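PDB 4KKM: polyprenyl synthetase from Zymomonas mobilis subsp. mobilis, which probably condenses isoprenoid diphosphates into longer prenyl chains, as a metal-dependent member of the farnesyl and geranylgeranyl diphosphate synthase family. Local coordinates for residues L71-V85 and L210-Q224. Sequence-based numbering, arbitrary orientation.
Sequences LRPLLVVATCALFNV and LFGFCLEAGAIMGRQ
F83 lies under the side chain of Q224, whose CG sits over the ring centre, 3.5 Å from the centroid, in a CH-pi contact. The Q224 amide continues the stack, its plane 10° from the ring's, and is held by a hydrogen bond from NE2 to G222 O, the donor lying above the carbonyl plane. L82 CB covers the opposite ring face, while G218 O meets the ring edge at CD2, 3.4 Å away. Cutting F83 back to an alanine would probably leave the Q224 side chain without its platform and open a gap beside G218. Nearby, V85 CG1 packs on M221 CE.

Helices 71-80 and 210-221 run in the same sense, crossing at -29° with axes 7.9 Å apart at closest approach. T79 is a knob set among C214, L215, G218 and A219, with CG2 3.6 Å from G218 CA, where a side chain would clash. With OG1 anti to the carbonyl carbon (chi1 -52°), its hydroxyl bonds back to L75 O, 2.7 Å away. C214 CB meets L75 CB at 3.6 Å and V76 CG2 beside it. At the other end F211 turns CE1 and CZ over one face of the R72 guanidinium, NH2 3.5 Å from CZ, while L71 CD2 and L75 CD1 reach the same ring. This helical prenyl synthase core thus joins through apolar and stacking contacts, the T79 hydroxyl satisfied within its own helix.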
ATOM      1  N   LEU B  71       0.900   7.413 -18.871  1.00 27.19           N
ATOM      2  CA  LEU B  71       2.324   7.528 -19.156  1.00 27.29           C
ATOM      3  C   LEU B  71       3.104   6.372 -18.536  1.00 28.02           C
ATOM      4  O   LEU B  71       4.031   5.838 -19.142  1.00 25.99           O
ATOM      5  CB  LEU B  71       2.868   8.863 -18.651  1.00 28.43           C
ATOM      6  CG  LEU B  71       4.389   9.000 -18.751  1.00 32.75           C
ATOM      7  CD1 LEU B  71       4.824   8.938 -20.217  1.00 34.18           C
ATOM      8  CD2 LEU B  71       4.864  10.287 -18.084  1.00 36.77           C
ATOM      9  N   ARG B  72       2.725   5.974 -17.326  1.00 24.77           N
ATOM     10  CA  ARG B  72       3.468   4.916 -16.652  1.00 25.80           C
ATOM     11  C   ARG B  72       3.222   3.517 -17.245  1.00 28.63           C
ATOM     12  O   ARG B  72       4.176   2.786 -17.502  1.00 28.05           O
ATOM     13  CB  ARG B  72       3.294   4.997 -15.126  1.00 21.40           C
ATOM     14  CG  ARG B  72       3.998   6.234 -14.557  1.00 23.40           C
ATOM     15  CD  ARG B  72       3.359   6.767 -13.272  1.00 23.92           C
ATOM     16  NE  ARG B  72       3.876   8.099 -12.947  1.00 23.86           N
ATOM     17  CZ  ARG B  72       3.430   9.231 -13.488  1.00 27.68           C
ATOM     18  NH1 ARG B  72       2.449   9.208 -14.382  1.00 28.37           N
ATOM     19  NH2 ARG B  72       3.970  10.389 -13.133  1.00 27.51           N
ATOM     20  N   PRO B  73       1.950   3.147 -17.483  1.00 27.97           N
ATOM     21  CA  PRO B  73       1.727   1.924 -18.267  1.00 27.12           C
ATOM     22  C   PRO B  73       2.427   1.946 -19.626  1.00 29.73           C
ATOM     23  O   PRO B  73       2.964   0.921 -20.057  1.00 28.13           O
ATOM     24  CB  PRO B  73       0.208   1.907 -18.449  1.00 25.64           C
ATOM     25  CG  PRO B  73      -0.303   2.553 -17.191  1.00 22.49           C
ATOM     26  CD  PRO B  73       0.703   3.636 -16.861  1.00 22.08           C
ATOM     27  N   LEU B  74       2.439   3.104 -20.280  1.00 28.21           N
ATOM     28  CA  LEU B  74       3.069   3.231 -21.590  1.00 27.74           C
ATOM     29  C   LEU B  74       4.564   2.922 -21.512  1.00 27.79           C
ATOM     30  O   LEU B  74       5.112   2.235 -22.375  1.00 29.89           O
ATOM     31  CB  LEU B  74       2.845   4.636 -22.158  1.00 28.97           C
ATOM     32  CG  LEU B  74       3.544   4.947 -23.482  1.00 32.26           C
ATOM     33  CD1 LEU B  74       2.950   4.106 -24.614  1.00 30.75           C
ATOM     34  CD2 LEU B  74       3.463   6.440 -23.791  1.00 37.13           C
ATOM     35  N   LEU B  75       5.220   3.430 -20.474  1.00 28.08           N
ATOM     36  CA  LEU B  75       6.643   3.157 -20.266  1.00 25.20           C
ATOM     37  C   LEU B  75       6.909   1.677 -20.013  1.00 25.15           C
ATOM     38  O   LEU B  75       7.887   1.121 -20.514  1.00 29.71           O
ATOM     39  CB  LEU B  75       7.182   3.984 -19.096  1.00 24.17           C
ATOM     40  CG  LEU B  75       7.372   5.476 -19.379  1.00 25.20           C
ATOM     41  CD1 LEU B  75       7.640   6.231 -18.082  1.00 27.38           C
ATOM     42  CD2 LEU B  75       8.507   5.679 -20.374  1.00 26.37           C
ATOM     43  N   VAL B  76       6.054   1.043 -19.215  1.00 24.52           N
ATOM     44  CA  VAL B  76       6.184  -0.390 -18.973  1.00 28.16           C
ATOM     45  C   VAL B  76       6.067  -1.165 -20.283  1.00 30.78           C
ATOM     46  O   VAL B  76       6.925  -1.992 -20.606  1.00 29.86           O
ATOM     47  CB  VAL B  76       5.121  -0.905 -17.978  1.00 26.41           C
ATOM     48  CG1 VAL B  76       5.153  -2.431 -17.916  1.00 25.47           C
ATOM     49  CG2 VAL B  76       5.352  -0.301 -16.600  1.00 24.87           C
ATOM     50  N   VAL B  77       5.010  -0.878 -21.036  1.00 29.76           N
ATOM     51  CA  VAL B  77       4.751  -1.559 -22.302  1.00 31.44           C
ATOM     52  C   VAL B  77       5.909  -1.349 -23.284  1.00 32.08           C
ATOM     53  O   VAL B  77       6.386  -2.301 -23.911  1.00 33.86           O
ATOM     54  CB  VAL B  77       3.414  -1.092 -22.938  1.00 31.90           C
ATOM     55  CG1 VAL B  77       3.311  -1.556 -24.385  1.00 34.76           C
ATOM     56  CG2 VAL B  77       2.217  -1.585 -22.116  1.00 28.68           C
ATOM     57  N   ALA B  78       6.374  -0.108 -23.399  1.00 31.90           N
ATOM     58  CA  ALA B  78       7.457   0.215 -24.329  1.00 32.08           C
ATOM     59  C   ALA B  78       8.799  -0.379 -23.909  1.00 32.82           C
ATOM     60  O   ALA B  78       9.652  -0.647 -24.753  1.00 35.30           O
ATOM     61  CB  ALA B  78       7.586   1.731 -24.522  1.00 32.99           C
ATOM     62  N   THR B  79       9.000  -0.565 -22.610  1.00 29.97           N
ATOM     63  CA  THR B  79      10.241  -1.173 -22.144  1.00 30.78           C
ATOM     64  C   THR B  79      10.193  -2.691 -22.308  1.00 30.42           C
ATOM     65  O   THR B  79      11.155  -3.304 -22.764  1.00 31.77           O
ATOM     66  CB  THR B  79      10.561  -0.811 -20.678  1.00 31.56           C
ATOM     67  OG1 THR B  79      10.515   0.610 -20.519  1.00 26.88           O
ATOM     68  CG2 THR B  79      11.959  -1.307 -20.306  1.00 28.59           C
ATOM     69  N   CYS B  80       9.065  -3.299 -21.947  1.00 34.05           N
ATOM     70  CA  CYS B  80       8.900  -4.740 -22.149  1.00 37.60           C
ATOM     71  C   CYS B  80       9.042  -5.119 -23.623  1.00 40.34           C
ATOM     72  O   CYS B  80       9.502  -6.217 -23.956  1.00 43.30           O
ATOM     73  CB  CYS B  80       7.560  -5.222 -21.593  1.00 33.42           C
ATOM     74  SG  CYS B  80       7.506  -5.237 -19.798  1.00 36.99           S
ATOM     75  N   ALA B  81       8.664  -4.192 -24.499  1.00 40.46           N
ATOM     76  CA  ALA B  81       8.777  -4.386 -25.941  1.00 43.21           C
ATOM     77  C   ALA B  81      10.222  -4.575 -26.412  1.00 45.42           C
ATOM     78  O   ALA B  81      10.461  -5.129 -27.485  1.00 48.65           O
ATOM     79  CB  ALA B  81       8.127  -3.223 -26.683  1.00 42.22           C
ATOM     80  N   LEU B  82      11.185  -4.112 -25.618  1.00 39.64           N
ATOM     81  CA  LEU B  82      12.600  -4.274 -25.964  1.00 39.72           C
ATOM     82  C   LEU B  82      12.991  -5.740 -25.979  1.00 39.59           C
ATOM     83  O   LEU B  82      13.895  -6.153 -26.697  1.00 41.40           O
ATOM     84  CB  LEU B  82      13.498  -3.564 -24.948  1.00 37.33           C
ATOM     85  CG  LEU B  82      13.344  -2.058 -24.783  1.00 39.82           C
ATOM     86  CD1 LEU B  82      14.225  -1.542 -23.640  1.00 36.78           C
ATOM     87  CD2 LEU B  82      13.705  -1.400 -26.082  1.00 35.74           C
ATOM     88  N   PHE B  83      12.317  -6.516 -25.144  1.00 42.83           N
ATOM     89  CA  PHE B  83      12.670  -7.907 -24.949  1.00 47.77           C
ATOM     90  C   PHE B  83      11.470  -8.736 -25.387  1.00 52.83           C
ATOM     91  O   PHE B  83      10.550  -8.199 -26.002  1.00 60.26           O
ATOM     92  CB  PHE B  83      13.055  -8.100 -23.483  1.00 41.05           C
ATOM     93  CG  PHE B  83      13.917  -6.973 -22.954  1.00 41.29           C
ATOM     94  CD1 PHE B  83      15.150  -6.713 -23.531  1.00 43.01           C
ATOM     95  CD2 PHE B  83      13.480  -6.155 -21.920  1.00 38.17           C
ATOM     96  CE1 PHE B  83      15.952  -5.675 -23.077  1.00 44.01           C
ATOM     97  CE2 PHE B  83      14.278  -5.107 -21.456  1.00 37.94           C
ATOM     98  CZ  PHE B  83      15.513  -4.867 -22.038  1.00 35.75           C
ATOM     99  N   ASN B  84      11.457 -10.030 -25.118  1.00 51.41           N
ATOM    100  CA  ASN B  84      10.300 -10.797 -25.564  1.00 64.56           C
ATOM    101  C   ASN B  84       9.337 -11.071 -24.428  1.00 55.99           C
ATOM    102  O   ASN B  84       9.180 -12.204 -23.988  1.00 62.71           O
ATOM    103  CB  ASN B  84      10.689 -12.087 -26.289  1.00 76.28           C
ATOM    104  CG  ASN B  84       9.665 -12.484 -27.347  1.00 83.36           C
ATOM    105  OD1 ASN B  84       8.906 -11.643 -27.833  1.00 84.61           O
ATOM    106  ND2 ASN B  84       9.640 -13.763 -27.705  1.00 86.24           N
ATOM    107  N   VAL B  85       8.703 -10.008 -23.949  1.00 53.11           N
ATOM    108  CA  VAL B  85       7.775 -10.112 -22.841  1.00 41.43           C
ATOM    109  C   VAL B  85       6.345 -10.209 -23.347  1.00 42.46           C
ATOM    110  O   VAL B  85       5.944  -9.459 -24.237  1.00 46.17           O
ATOM    111  CB  VAL B  85       7.912  -8.900 -21.904  1.00 40.96           C
ATOM    112  CG1 VAL B  85       6.944  -9.014 -20.740  1.00 34.47           C
ATOM    113  CG2 VAL B  85       9.349  -8.795 -21.417  1.00 39.11           C
ATOM    114  N   LEU B 210       8.654   6.283  -9.506  1.00 24.58           N
ATOM    115  CA  LEU B 210       7.714   5.484 -10.298  1.00 24.60           C
ATOM    116  C   LEU B 210       8.198   5.284 -11.730  1.00 25.78           C
ATOM    117  O   LEU B 210       7.994   4.217 -12.308  1.00 24.35           O
ATOM    118  CB  LEU B 210       6.307   6.081 -10.306  1.00 21.11           C
ATOM    119  CG  LEU B 210       5.547   6.239  -8.978  1.00 22.22           C
ATOM    120  CD1 LEU B 210       4.049   6.309  -9.264  1.00 22.22           C
ATOM    121  CD2 LEU B 210       5.852   5.124  -7.977  1.00 21.16           C
ATOM    122  N   PHE B 211       8.819   6.313 -12.311  1.00 24.11           N
ATOM    123  CA  PHE B 211       9.389   6.186 -13.652  1.00 25.79           C
ATOM    124  C   PHE B 211      10.482   5.122 -13.638  1.00 24.73           C
ATOM    125  O   PHE B 211      10.559   4.281 -14.540  1.00 24.43           O
ATOM    126  CB  PHE B 211       9.970   7.523 -14.139  1.00 23.89           C
ATOM    127  CG  PHE B 211       8.927   8.564 -14.444  1.00 24.42           C
ATOM    128  CD1 PHE B 211       7.721   8.204 -15.023  1.00 24.90           C
ATOM    129  CD2 PHE B 211       9.148   9.901 -14.144  1.00 28.72           C
ATOM    130  CE1 PHE B 211       6.752   9.154 -15.303  1.00 29.24           C
ATOM    131  CE2 PHE B 211       8.181  10.863 -14.423  1.00 31.71           C
ATOM    132  CZ  PHE B 211       6.981  10.486 -15.005  1.00 32.34           C
ATOM    133  N   GLY B 212      11.330   5.174 -12.615  1.00 21.97           N
ATOM    134  CA  GLY B 212      12.381   4.179 -12.455  1.00 22.98           C
ATOM    135  C   GLY B 212      11.802   2.775 -12.423  1.00 24.22           C
ATOM    136  O   GLY B 212      12.336   1.854 -13.045  1.00 23.75           O
ATOM    137  N   PHE B 213      10.693   2.610 -11.711  1.00 21.88           N
ATOM    138  CA  PHE B 213      10.049   1.301 -11.652  1.00 22.07           C
ATOM    139  C   PHE B 213       9.602   0.829 -13.032  1.00 25.27           C
ATOM    140  O   PHE B 213       9.765  -0.337 -13.377  1.00 25.41           O
ATOM    141  CB  PHE B 213       8.834   1.294 -10.725  1.00 22.64           C
ATOM    142  CG  PHE B 213       8.059   0.008 -10.800  1.00 23.61           C
ATOM    143  CD1 PHE B 213       8.475  -1.102 -10.084  1.00 21.49           C
ATOM    144  CD2 PHE B 213       6.961  -0.110 -11.636  1.00 21.70           C
ATOM    145  CE1 PHE B 213       7.779  -2.299 -10.168  1.00 25.19           C
ATOM    146  CE2 PHE B 213       6.278  -1.309 -11.739  1.00 26.02           C
ATOM    147  CZ  PHE B 213       6.685  -2.399 -11.003  1.00 23.89           C
ATOM    148  N   CYS B 214       9.015   1.732 -13.807  1.00 24.28           N
ATOM    149  CA  CYS B 214       8.519   1.376 -15.134  1.00 26.49           C
ATOM    150  C   CYS B 214       9.615   0.785 -16.016  1.00 26.90           C
ATOM    151  O   CYS B 214       9.397  -0.219 -16.702  1.00 27.53           O
ATOM    152  CB  CYS B 214       7.901   2.592 -15.826  1.00 21.26           C
ATOM    153  SG  CYS B 214       6.385   3.189 -15.051  1.00 24.55           S
ATOM    154  N   LEU B 215      10.788   1.411 -15.991  1.00 25.12           N
ATOM    155  CA  LEU B 215      11.924   0.978 -16.809  1.00 24.42           C
ATOM    156  C   LEU B 215      12.553  -0.282 -16.228  1.00 26.75           C
ATOM    157  O   LEU B 215      12.889  -1.220 -16.956  1.00 27.39           O
ATOM    158  CB  LEU B 215      12.973   2.095 -16.921  1.00 21.27           C
ATOM    159  CG  LEU B 215      12.802   3.086 -18.087  1.00 24.32           C
ATOM    160  CD1 LEU B 215      13.063   2.413 -19.433  1.00 25.43           C
ATOM    161  CD2 LEU B 215      11.413   3.742 -18.070  1.00 25.05           C
ATOM    162  N   GLU B 216      12.696  -0.310 -14.908  1.00 25.16           N
ATOM    163  CA  GLU B 216      13.304  -1.461 -14.258  1.00 29.70           C
ATOM    164  C   GLU B 216      12.417  -2.696 -14.412  1.00 28.44           C
ATOM    165  O   GLU B 216      12.911  -3.813 -14.561  1.00 28.94           O
ATOM    166  CB  GLU B 216      13.605  -1.176 -12.783  1.00 29.13           C
ATOM    167  CG  GLU B 216      14.342  -2.317 -12.084  1.00 32.98           C
ATOM    168  CD  GLU B 216      14.779  -1.979 -10.664  1.00 39.11           C
ATOM    169  OE1 GLU B 216      14.379  -0.915 -10.139  1.00 35.03           O
ATOM    170  OE2 GLU B 216      15.532  -2.784 -10.071  1.00 39.22           O
ATOM    171  N   ALA B 217      11.104  -2.481 -14.407  1.00 27.88           N
ATOM    172  CA  ALA B 217      10.155  -3.579 -14.574  1.00 30.04           C
ATOM    173  C   ALA B 217      10.347  -4.280 -15.915  1.00 30.00           C
ATOM    174  O   ALA B 217      10.250  -5.506 -16.008  1.00 30.55           O
ATOM    175  CB  ALA B 217       8.721  -3.071 -14.431  1.00 26.80           C
ATOM    176  N   GLY B 218      10.629  -3.501 -16.953  1.00 28.93           N
ATOM    177  CA  GLY B 218      10.898  -4.059 -18.268  1.00 32.79           C
ATOM    178  C   GLY B 218      12.121  -4.953 -18.258  1.00 34.56           C
ATOM    179  O   GLY B 218      12.114  -6.048 -18.827  1.00 35.88           O
ATOM    180  N   ALA B 219      13.175  -4.486 -17.597  1.00 31.27           N
ATOM    181  CA  ALA B 219      14.403  -5.260 -17.457  1.00 31.63           C
ATOM    182  C   ALA B 219      14.160  -6.537 -16.662  1.00 32.52           C
ATOM    183  O   ALA B 219      14.672  -7.597 -17.009  1.00 35.33           O
ATOM    184  CB  ALA B 219      15.482  -4.419 -16.794  1.00 31.23           C
ATOM    185  N   ILE B 220      13.373  -6.423 -15.596  1.00 30.47           N
ATOM    186  CA  ILE B 220      13.041  -7.561 -14.746  1.00 31.91           C
ATOM    187  C   ILE B 220      12.209  -8.597 -15.511  1.00 35.37           C
ATOM    188  O   ILE B 220      12.523  -9.791 -15.495  1.00 37.62           O
ATOM    189  CB  ILE B 220      12.308  -7.092 -13.464  1.00 31.28           C
ATOM    190  CG1 ILE B 220      13.279  -6.341 -12.548  1.00 29.41           C
ATOM    191  CG2 ILE B 220      11.686  -8.268 -12.715  1.00 32.70           C
ATOM    192  CD1 ILE B 220      12.596  -5.613 -11.389  1.00 26.35           C
ATOM    193  N   MET B 221      11.173  -8.129 -16.204  1.00 31.48           N
ATOM    194  CA  MET B 221      10.313  -9.007 -16.992  1.00 33.03           C
ATOM    195  C   MET B 221      11.102  -9.653 -18.126  1.00 38.77           C
ATOM    196  O   MET B 221      10.765 -10.746 -18.584  1.00 41.78           O
ATOM    197  CB  MET B 221       9.093  -8.249 -17.542  1.00 32.20           C
ATOM    198  CG  MET B 221       8.061  -7.825 -16.478  1.00 30.00           C
ATOM    199  SD  MET B 221       7.041  -9.200 -15.897  1.00 38.10           S
ATOM    200  CE  MET B 221       5.919  -9.373 -17.281  1.00 34.35           C
ATOM    201  N   GLY B 222      12.162  -8.984 -18.566  1.00 34.48           N
ATOM    202  CA  GLY B 222      12.974  -9.487 -19.658  1.00 37.89           C
ATOM    203  C   GLY B 222      14.184 -10.294 -19.222  1.00 37.54           C
ATOM    204  O   GLY B 222      15.005 -10.673 -20.057  1.00 43.02           O
ATOM    205  N   ARG B 223      14.296 -10.545 -17.917  1.00 32.90           N
ATOM    206  CA  ARG B 223      15.435 -11.258 -17.325  1.00 36.04           C
ATOM    207  C   ARG B 223      16.768 -10.684 -17.788  1.00 39.23           C
ATOM    208  O   ARG B 223      17.671 -11.431 -18.151  1.00 39.89           O
ATOM    209  CB  ARG B 223      15.406 -12.765 -17.643  1.00 39.60           C
ATOM    210  CG  ARG B 223      14.135 -13.510 -17.275  1.00 44.78           C
ATOM    211  CD  ARG B 223      13.499 -12.981 -15.999  1.00 49.25           C
ATOM    212  NE  ARG B 223      14.225 -13.312 -14.770  1.00 52.94           N
ATOM    213  CZ  ARG B 223      14.497 -12.442 -13.796  1.00 58.45           C
ATOM    214  NH1 ARG B 223      14.129 -11.165 -13.904  1.00 41.47           N
ATOM    215  NH2 ARG B 223      15.147 -12.847 -12.711  1.00 64.33           N
ATOM    216  N   GLN B 224      16.884  -9.361 -17.778  1.00 36.18           N
ATOM    217  CA  GLN B 224      18.067  -8.697 -18.314  1.00 35.48           C
ATOM    218  C   GLN B 224      19.175  -8.518 -17.277  1.00 38.16           C
ATOM    219  O   GLN B 224      18.914  -8.497 -16.073  1.00 36.92           O
ATOM    220  CB  GLN B 224      17.674  -7.348 -18.928  1.00 37.12           C
ATOM    221  CG  GLN B 224      16.724  -7.491 -20.104  1.00 38.76           C
ATOM    222  CD  GLN B 224      17.377  -8.209 -21.267  1.00 44.56           C
ATOM    223  OE1 GLN B 224      18.395  -7.760 -21.785  1.00 44.92           O
ATOM    224  NE2 GLN B 224      16.806  -9.340 -21.666  1.00 40.59           N
TER